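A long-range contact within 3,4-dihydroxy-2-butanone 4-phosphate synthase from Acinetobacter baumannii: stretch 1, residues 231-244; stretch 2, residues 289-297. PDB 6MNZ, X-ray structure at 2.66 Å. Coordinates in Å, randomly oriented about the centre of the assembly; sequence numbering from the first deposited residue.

Stretch 1 (231-244) NPDIHLALVKGEPK
Stretch 2 289-297: VLVWIGQDH

Residues 235-239 and 290-292 form two neighbouring antiparallel strands, their axes 4.7 Å apart at closest approach and their N-to-C directions 169° apart. Backbone angles are extended throughout the pairing: phi/psi is -120/160 at Leu236, -146/111 at Ala237 and -86/118 at Leu238, against -95/122 at Leu290, -93/157 at Val291 and -141/122 at Trp292. The register sets Leu236 opposite Trp292 (CA to CA 5.1 Å), Ala237 opposite Val291 (CA to CA 4.5 Å) and Leu238 opposite Leu290 (CA to CA 5.1 Å). The wider pairs are hydrogen-bonded and the narrower one is not, the usual alternation of an antiparallel ladder.

Four backbone hydrogen bonds hold the ladder, two per wide pair. Leu236 N donates to Trp292 O at 3.2 Å, and Trp292 N returns the bond to Leu236 O at 3.0 Å. Leu238 N donates to Leu290 O at 2.8 Å, and Leu290 N to Leu238 O at 2.9 Å. Carbonyls of these pairs also receive CA-H...O contacts: Ala237 CA lies 3.2 Å from Leu290 O, Val289 CA 3.3 Å from Leu238 O, and His235 CA 3.5 Å from Trp292 O. Beyond the ladder the chains stay close, with Val239 CA 4.6 Å from Val289 CA and Asp233 CA 4.4 Å from Gly294 CA. At Gly294 (phi/psi -68/138) the backbone packs directly on stretch 1, its CA 3.5 Å from Ile234 O; an ideal CB here would point toward that stretch and clash with the same oxygen at 2.8 Å. Pro232 turns out of the extended conformation (-90/14), and its O lies 2.6 Å from Asp296 OD1, a proximity that leaves the nature of the contact open.

Leu236, Leu238, Leu290 and Trp292 share one face of the sheet. Leu236 (chi1 m, chi2 t) meets Trp292 (chi1 t, chi2 -87°) through CB to CB at 4.2 Å, while Leu238 (m, p) meets Leu290 (chi1 t, chi2 142°, between wells) through CB to CB at 4.3 Å. Trp292 NE1 is hydrogen-bonded elsewhere in the structure.

Ala237 and Val291 (chi1 t) direct their side chains to the other face. The small Ala237 methyl reaches diagonally to Val289, CB to CG1 at 4.1 Å. Val289 (chi1 t) also touches Val239 (chi1 t), CG2 to CG2 at 3.9 Å, and its CG2 lies 4.4 Å from CG of Pro243, whose ring is C-gamma endo. Val289 thus gathers three apolar neighbours from stretch 1 and has 74 Å² covered, the largest area of any residue here.

At the other end, the buried His235 (chi1 m, chi2 -90°) places its ring against the 293-294 backbone. His235 ND1 lies 3.6 Å from Ile293 CA, which sits at the ring edge, and 3.0 Å from Gly294 N; His235 CE1 packs 3.7 Å from Ile293 CG2. Altogether the two stretches bury 622 Å², both sides summed.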

ATOM      1  N   ASN A 231     -10.073 -11.943   1.982  1.00 45.55           N
ATOM      2  CA  ASN A 231     -10.008 -10.747   2.813  1.00 51.30           C
ATOM      3  C   ASN A 231      -8.875  -9.833   2.363  1.00 62.77           C
ATOM      4  O   ASN A 231      -7.906  -9.628   3.105  1.00 76.71           O
ATOM      5  CB  ASN A 231      -9.829 -11.139   4.282  1.00 56.82           C
ATOM      6  CG  ASN A 231      -9.689  -9.939   5.191  1.00 73.90           C
ATOM      7  OD1 ASN A 231     -10.685  -9.388   5.660  1.00 91.89           O
ATOM      8  ND2 ASN A 231      -8.471  -9.419   5.294  1.00 74.09           N
ATOM      9  N   PRO A 232      -8.993  -9.202   1.192  1.00 56.20           N
ATOM     10  CA  PRO A 232      -8.459  -7.845   1.012  1.00 73.83           C
ATOM     11  C   PRO A 232      -9.434  -6.722   1.342  1.00 68.03           C
ATOM     12  O   PRO A 232      -9.247  -5.607   0.847  1.00 66.11           O
ATOM     13  CB  PRO A 232      -8.102  -7.820  -0.488  1.00 79.87           C
ATOM     14  CG  PRO A 232      -8.307  -9.221  -1.001  1.00 73.42           C
ATOM     15  CD  PRO A 232      -9.315  -9.833  -0.094  1.00 63.48           C
ATOM     16  N   ASP A 233     -10.546  -7.017   2.011  1.00 65.94           N
ATOM     17  CA  ASP A 233     -11.762  -6.235   1.844  1.00 67.04           C
ATOM     18  C   ASP A 233     -12.488  -6.165   3.177  1.00 43.32           C
ATOM     19  O   ASP A 233     -12.394  -7.081   3.997  1.00 47.74           O
ATOM     20  CB  ASP A 233     -12.667  -6.859   0.776  1.00 75.53           C
ATOM     21  CG  ASP A 233     -12.755  -8.367   0.907  1.00 67.53           C
ATOM     22  OD1 ASP A 233     -13.058  -8.847   2.022  1.00 53.74           O
ATOM     23  OD2 ASP A 233     -12.624  -9.065  -0.121  1.00 46.96           O
ATOM     24  N   ILE A 234     -13.227  -5.080   3.383  1.00 39.52           N
ATOM     25  CA  ILE A 234     -14.492  -5.110   4.108  1.00 54.98           C
ATOM     26  C   ILE A 234     -15.550  -4.417   3.254  1.00 48.96           C
ATOM     27  O   ILE A 234     -15.343  -3.280   2.814  1.00 39.12           O
ATOM     28  CB  ILE A 234     -14.358  -4.452   5.494  1.00 52.29           C
ATOM     29  CG1 ILE A 234     -15.676  -4.526   6.264  1.00 48.61           C
ATOM     30  CG2 ILE A 234     -13.845  -3.036   5.347  1.00 69.65           C
ATOM     31  CD1 ILE A 234     -15.913  -5.879   6.891  1.00 53.77           C
ATOM     32  N   HIS A 235     -16.567  -5.171   2.846  1.00 54.19           N
ATOM     33  CA  HIS A 235     -17.614  -4.663   1.969  1.00 51.32           C
ATOM     34  C   HIS A 235     -18.816  -4.190   2.777  1.00 51.12           C
ATOM     35  O   HIS A 235     -19.196  -4.803   3.778  1.00 57.15           O
ATOM     36  CB  HIS A 235     -18.059  -5.734   0.972  1.00 53.93           C
ATOM     37  CG  HIS A 235     -16.926  -6.412   0.269  1.00 46.74           C
ATOM     38  ND1 HIS A 235     -16.407  -5.949  -0.919  1.00 34.71           N
ATOM     39  CD2 HIS A 235     -16.298  -7.585   0.520  1.00 46.29           C
ATOM     40  CE1 HIS A 235     -15.391  -6.714  -1.276  1.00 43.53           C
ATOM     41  NE2 HIS A 235     -15.348  -7.749  -0.458  1.00 54.82           N
ATOM     42  N   LEU A 236     -19.480  -3.154   2.268  1.00 39.44           N
ATOM     43  CA  LEU A 236     -20.629  -2.561   2.933  1.00 40.56           C
ATOM     44  C   LEU A 236     -21.865  -2.650   2.048  1.00 39.06           C
ATOM     45  O   LEU A 236     -21.772  -2.756   0.821  1.00 43.68           O
ATOM     46  CB  LEU A 236     -20.362  -1.096   3.295  1.00 45.00           C
ATOM     47  CG  LEU A 236     -19.182  -0.862   4.237  1.00 38.61           C
ATOM     48  CD1 LEU A 236     -18.871   0.615   4.320  1.00 38.05           C
ATOM     49  CD2 LEU A 236     -19.476  -1.426   5.612  1.00 53.27           C
ATOM     50  N   ALA A 237     -23.029  -2.520   2.684  1.00 47.13           N
ATOM     51  CA  ALA A 237     -24.295  -2.398   1.964  1.00 47.14           C
ATOM     52  C   ALA A 237     -25.206  -1.472   2.758  1.00 41.58           C
ATOM     53  O   ALA A 237     -25.497  -1.748   3.926  1.00 38.32           O
ATOM     54  CB  ALA A 237     -24.944  -3.764   1.759  1.00 48.24           C
ATOM     55  N   LEU A 238     -25.453  -0.285   2.210  1.00 38.88           N
ATOM     56  CA  LEU A 238     -26.406   0.660   2.780  1.00 43.60           C
ATOM     57  C   LEU A 238     -27.807   0.346   2.268  1.00 43.06           C
ATOM     58  O   LEU A 238     -28.045   0.355   1.055  1.00 38.53           O
ATOM     59  CB  LEU A 238     -26.014   2.093   2.426  1.00 41.62           C
ATOM     60  CG  LEU A 238     -24.879   2.694   3.256  1.00 42.68           C
ATOM     61  CD1 LEU A 238     -23.553   2.050   2.891  1.00 53.23           C
ATOM     62  CD2 LEU A 238     -24.814   4.201   3.063  1.00 29.99           C
ATOM     63  N   VAL A 239     -28.710  -0.000   3.185  1.00 44.46           N
ATOM     64  CA  VAL A 239     -30.066  -0.415   2.847  1.00 37.20           C
ATOM     65  C   VAL A 239     -31.046   0.603   3.416  1.00 40.96           C
ATOM     66  O   VAL A 239     -30.848   1.119   4.521  1.00 47.94           O
ATOM     67  CB  VAL A 239     -30.381  -1.826   3.386  1.00 31.86           C
ATOM     68  CG1 VAL A 239     -31.788  -2.245   2.987  1.00 42.72           C
ATOM     69  CG2 VAL A 239     -29.359  -2.824   2.872  1.00 54.52           C
ATOM     70  N   LYS A 240     -32.065   0.936   2.625  1.00 36.75           N
ATOM     71  CA  LYS A 240     -33.231   1.670   3.105  1.00 47.51           C
ATOM     72  C   LYS A 240     -34.479   0.885   2.737  1.00 64.11           C
ATOM     73  O   LYS A 240     -34.759   0.683   1.550  1.00 69.44           O
ATOM     74  CB  LYS A 240     -33.283   3.080   2.507  1.00 51.47           C
ATOM     75  CG  LYS A 240     -34.520   3.891   2.891  1.00 81.06           C
ATOM     76  CD  LYS A 240     -34.520   4.275   4.368  1.00 82.15           C
ATOM     77  CE  LYS A 240     -35.934   4.526   4.880  1.00 74.09           C
ATOM     78  NZ  LYS A 240     -35.999   5.701   5.792  1.00 85.86           N
ATOM     79  N   GLY A 241     -35.287   0.565   3.738  1.00 57.42           N
ATOM     80  CA  GLY A 241     -36.449  -0.274   3.550  1.00 66.23           C
ATOM     81  C   GLY A 241     -36.179  -1.729   3.874  1.00 65.42           C
ATOM     82  O   GLY A 241     -35.263  -2.081   4.621  1.00 49.00           O
ATOM     83  N   GLU A 242     -36.985  -2.594   3.258  1.00 69.03           N
ATOM     84  CA  GLU A 242     -36.852  -4.044   3.397  1.00 58.23           C
ATOM     85  C   GLU A 242     -36.818  -4.662   2.006  1.00 57.52           C
ATOM     86  O   GLU A 242     -37.873  -4.917   1.407  1.00 67.69           O
ATOM     87  CB  GLU A 242     -37.996  -4.627   4.226  1.00 55.52           C
ATOM     88  CG  GLU A 242     -38.002  -4.178   5.679  1.00 83.18           C
ATOM     89  CD  GLU A 242     -38.744  -2.869   5.889  1.00 99.62           C
ATOM     90  OE1 GLU A 242     -39.290  -2.322   4.907  1.00102.32           O
ATOM     91  OE2 GLU A 242     -38.821  -2.411   7.048  1.00 94.88           O
ATOM     92  N   PRO A 243     -35.627  -4.847   1.429  1.00 69.63           N
ATOM     93  CA  PRO A 243     -35.559  -5.303   0.026  1.00 48.17           C
ATOM     94  C   PRO A 243     -36.328  -6.585  -0.227  1.00 49.95           C
ATOM     95  O   PRO A 243     -36.509  -6.968  -1.394  1.00 53.13           O
ATOM     96  CB  PRO A 243     -34.051  -5.494  -0.218  1.00 41.85           C
ATOM     97  CG  PRO A 243     -33.407  -5.483   1.138  1.00 48.06           C
ATOM     98  CD  PRO A 243     -34.286  -4.634   2.003  1.00 53.88           C
ATOM     99  N   LYS A 244     -36.683  -7.324   0.821  1.00 45.71           N
ATOM    100  CA  LYS A 244     -37.434  -8.556   0.644  1.00 51.81           C
ATOM    101  C   LYS A 244     -38.912  -8.320   0.362  1.00 68.31           C
ATOM    102  O   LYS A 244     -39.597  -9.255  -0.067  1.00 66.25           O
ATOM    103  CB  LYS A 244     -37.308  -9.427   1.896  1.00 42.92           C
ATOM    104  CG  LYS A 244     -35.899  -9.543   2.449  1.00 44.32           C
ATOM    105  CD  LYS A 244     -35.762 -10.759   3.355  1.00 52.05           C
ATOM    106  CE  LYS A 244     -34.307 -11.066   3.670  1.00 57.24           C
ATOM    107  NZ  LYS A 244     -34.148 -12.384   4.349  1.00 55.32           N
ATOM    108  N   VAL A 289     -30.621  -0.494  -2.305  1.00 59.09           N
ATOM    109  CA  VAL A 289     -29.349  -0.859  -1.692  1.00 43.02           C
ATOM    110  C   VAL A 289     -28.216  -0.201  -2.471  1.00 43.27           C
ATOM    111  O   VAL A 289     -28.101  -0.381  -3.682  1.00 55.98           O
ATOM    112  CB  VAL A 289     -29.167  -2.389  -1.640  1.00 44.59           C
ATOM    113  CG1 VAL A 289     -27.834  -2.745  -0.996  1.00 50.17           C
ATOM    114  CG2 VAL A 289     -30.317  -3.040  -0.883  1.00 40.41           C
ATOM    115  N   LEU A 290     -27.340   0.504  -1.763  1.00 41.02           N
ATOM    116  CA  LEU A 290     -26.013   0.833  -2.269  1.00 42.43           C
ATOM    117  C   LEU A 290     -25.027  -0.208  -1.760  1.00 34.97           C
ATOM    118  O   LEU A 290     -24.939  -0.444  -0.551  1.00 35.43           O
ATOM    119  CB  LEU A 290     -25.588   2.234  -1.834  1.00 26.78           C
ATOM    120  CG  LEU A 290     -24.288   2.743  -2.460  1.00 33.29           C
ATOM    121  CD1 LEU A 290     -24.388   4.227  -2.768  1.00 33.40           C
ATOM    122  CD2 LEU A 290     -23.098   2.459  -1.554  1.00 45.48           C
ATOM    123  N   VAL A 291     -24.356  -0.884  -2.683  1.00 39.08           N
ATOM    124  CA  VAL A 291     -23.234  -1.742  -2.337  1.00 50.67           C
ATOM    125  C   VAL A 291     -21.942  -0.948  -2.462  1.00 46.34           C
ATOM    126  O   VAL A 291     -21.821  -0.027  -3.274  1.00 41.79           O
ATOM    127  CB  VAL A 291     -23.199  -3.005  -3.220  1.00 42.06           C
ATOM    128  CG1 VAL A 291     -22.266  -4.044  -2.622  1.00 51.06           C
ATOM    129  CG2 VAL A 291     -24.602  -3.569  -3.384  1.00 52.49           C
ATOM    130  N   TRP A 292     -20.920  -1.404  -1.741  1.00 49.52           N
ATOM    131  CA  TRP A 292     -19.601  -0.782  -1.767  1.00 44.88           C
ATOM    132  C   TRP A 292     -18.558  -1.884  -1.723  1.00 45.54           C
ATOM    133  O   TRP A 292     -18.540  -2.685  -0.782  1.00 50.52           O
ATOM    134  CB  TRP A 292     -19.415   0.182  -0.590  1.00 40.16           C
ATOM    135  CG  TRP A 292     -18.059   0.823  -0.550  1.00 37.49           C
ATOM    136  CD1 TRP A 292     -16.935   0.322   0.036  1.00 38.30           C
ATOM    137  CD2 TRP A 292     -17.720   2.140  -1.004  1.00 29.66           C
ATOM    138  NE1 TRP A 292     -15.906   1.225  -0.064  1.00 44.55           N
ATOM    139  CE2 TRP A 292     -16.364   2.355  -0.689  1.00 36.45           C
ATOM    140  CE3 TRP A 292     -18.416   3.135  -1.697  1.00 31.90           C
ATOM    141  CZ2 TRP A 292     -15.667   3.481  -1.124  1.00 49.07           C
ATOM    142  CZ3 TRP A 292     -17.734   4.277  -2.081  1.00 29.84           C
ATOM    143  CH2 TRP A 292     -16.366   4.424  -1.826  1.00 34.84           C
ATOM    144  N   ILE A 293     -17.697  -1.927  -2.734  1.00 46.88           N
ATOM    145  CA  ILE A 293     -16.616  -2.906  -2.773  1.00 50.16           C
ATOM    146  C   ILE A 293     -15.476  -2.401  -1.900  1.00 44.28           C
ATOM    147  O   ILE A 293     -14.933  -1.317  -2.139  1.00 33.51           O
ATOM    148  CB  ILE A 293     -16.127  -3.151  -4.210  1.00 49.64           C
ATOM    149  CG1 ILE A 293     -17.268  -3.159  -5.229  1.00 57.06           C
ATOM    150  CG2 ILE A 293     -15.380  -4.480  -4.275  1.00 36.96           C
ATOM    151  CD1 ILE A 293     -16.866  -2.597  -6.600  1.00 76.98           C
ATOM    152  N   GLY A 294     -14.995  -3.263  -1.010  1.00 45.55           N
ATOM    153  CA  GLY A 294     -13.745  -2.987  -0.332  1.00 52.55           C
ATOM    154  C   GLY A 294     -12.574  -3.044  -1.297  1.00 61.11           C
ATOM    155  O   GLY A 294     -12.488  -3.922  -2.158  1.00 43.04           O
ATOM    156  N   GLN A 295     -11.667  -2.080  -1.152  1.00 68.07           N
ATOM    157  CA  GLN A 295     -10.422  -2.035  -1.905  1.00 60.52           C
ATOM    158  C   GLN A 295      -9.271  -1.943  -0.915  1.00 68.88           C
ATOM    159  O   GLN A 295      -9.405  -1.324   0.145  1.00 79.31           O
ATOM    160  CB  GLN A 295     -10.393  -0.824  -2.850  1.00 65.06           C
ATOM    161  CG  GLN A 295     -10.366  -1.152  -4.333  1.00 65.50           C
ATOM    162  CD  GLN A 295     -10.158   0.085  -5.192  1.00 65.05           C
ATOM    163  OE1 GLN A 295     -11.049   0.926  -5.305  1.00 70.70           O
ATOM    164  NE2 GLN A 295      -8.927   0.283  -5.649  1.00 60.13           N
ATOM    165  N   ASP A 296      -8.152  -2.592  -1.243  1.00 80.91           N
ATOM    166  CA  ASP A 296      -6.992  -2.520  -0.362  1.00 87.44           C
ATOM    167  C   ASP A 296      -6.512  -1.088  -0.198  1.00 70.10           C
ATOM    168  O   ASP A 296      -6.177  -0.671   0.917  1.00 75.52           O
ATOM    169  CB  ASP A 296      -5.864  -3.394  -0.906  1.00 90.22           C
ATOM    170  CG  ASP A 296      -6.245  -4.852  -0.978  1.00100.05           C
ATOM    171  OD1 ASP A 296      -6.820  -5.353   0.008  1.00112.06           O
ATOM    172  OD2 ASP A 296      -6.053  -5.470  -2.047  1.00 92.96           O
ATOM    173  N   HIS A 297      -6.678  -0.276  -1.238  1.00 66.36           N
ATOM    174  CA  HIS A 297      -6.441   1.157  -1.172  1.00 64.45           C
ATOM    175  C   HIS A 297      -7.366   1.830  -2.172  1.00 66.07           C
ATOM    176  O   HIS A 297      -7.716   1.248  -3.203  1.00 83.35           O
ATOM    177  CB  HIS A 297      -4.978   1.505  -1.469  1.00 68.32           C
ATOM    178  CG  HIS A 297      -3.998   0.832  -0.558  1.00 75.49           C
ATOM    179  ND1 HIS A 297      -4.033   0.978   0.813  1.00 72.32           N
ATOM    180  CD2 HIS A 297      -2.989  -0.032  -0.818  1.00 82.59           C
ATOM    181  CE1 HIS A 297      -3.089   0.232   1.357  1.00 80.23           C
ATOM    182  NE2 HIS A 297      -2.434  -0.384   0.389  1.00 84.12           N
TER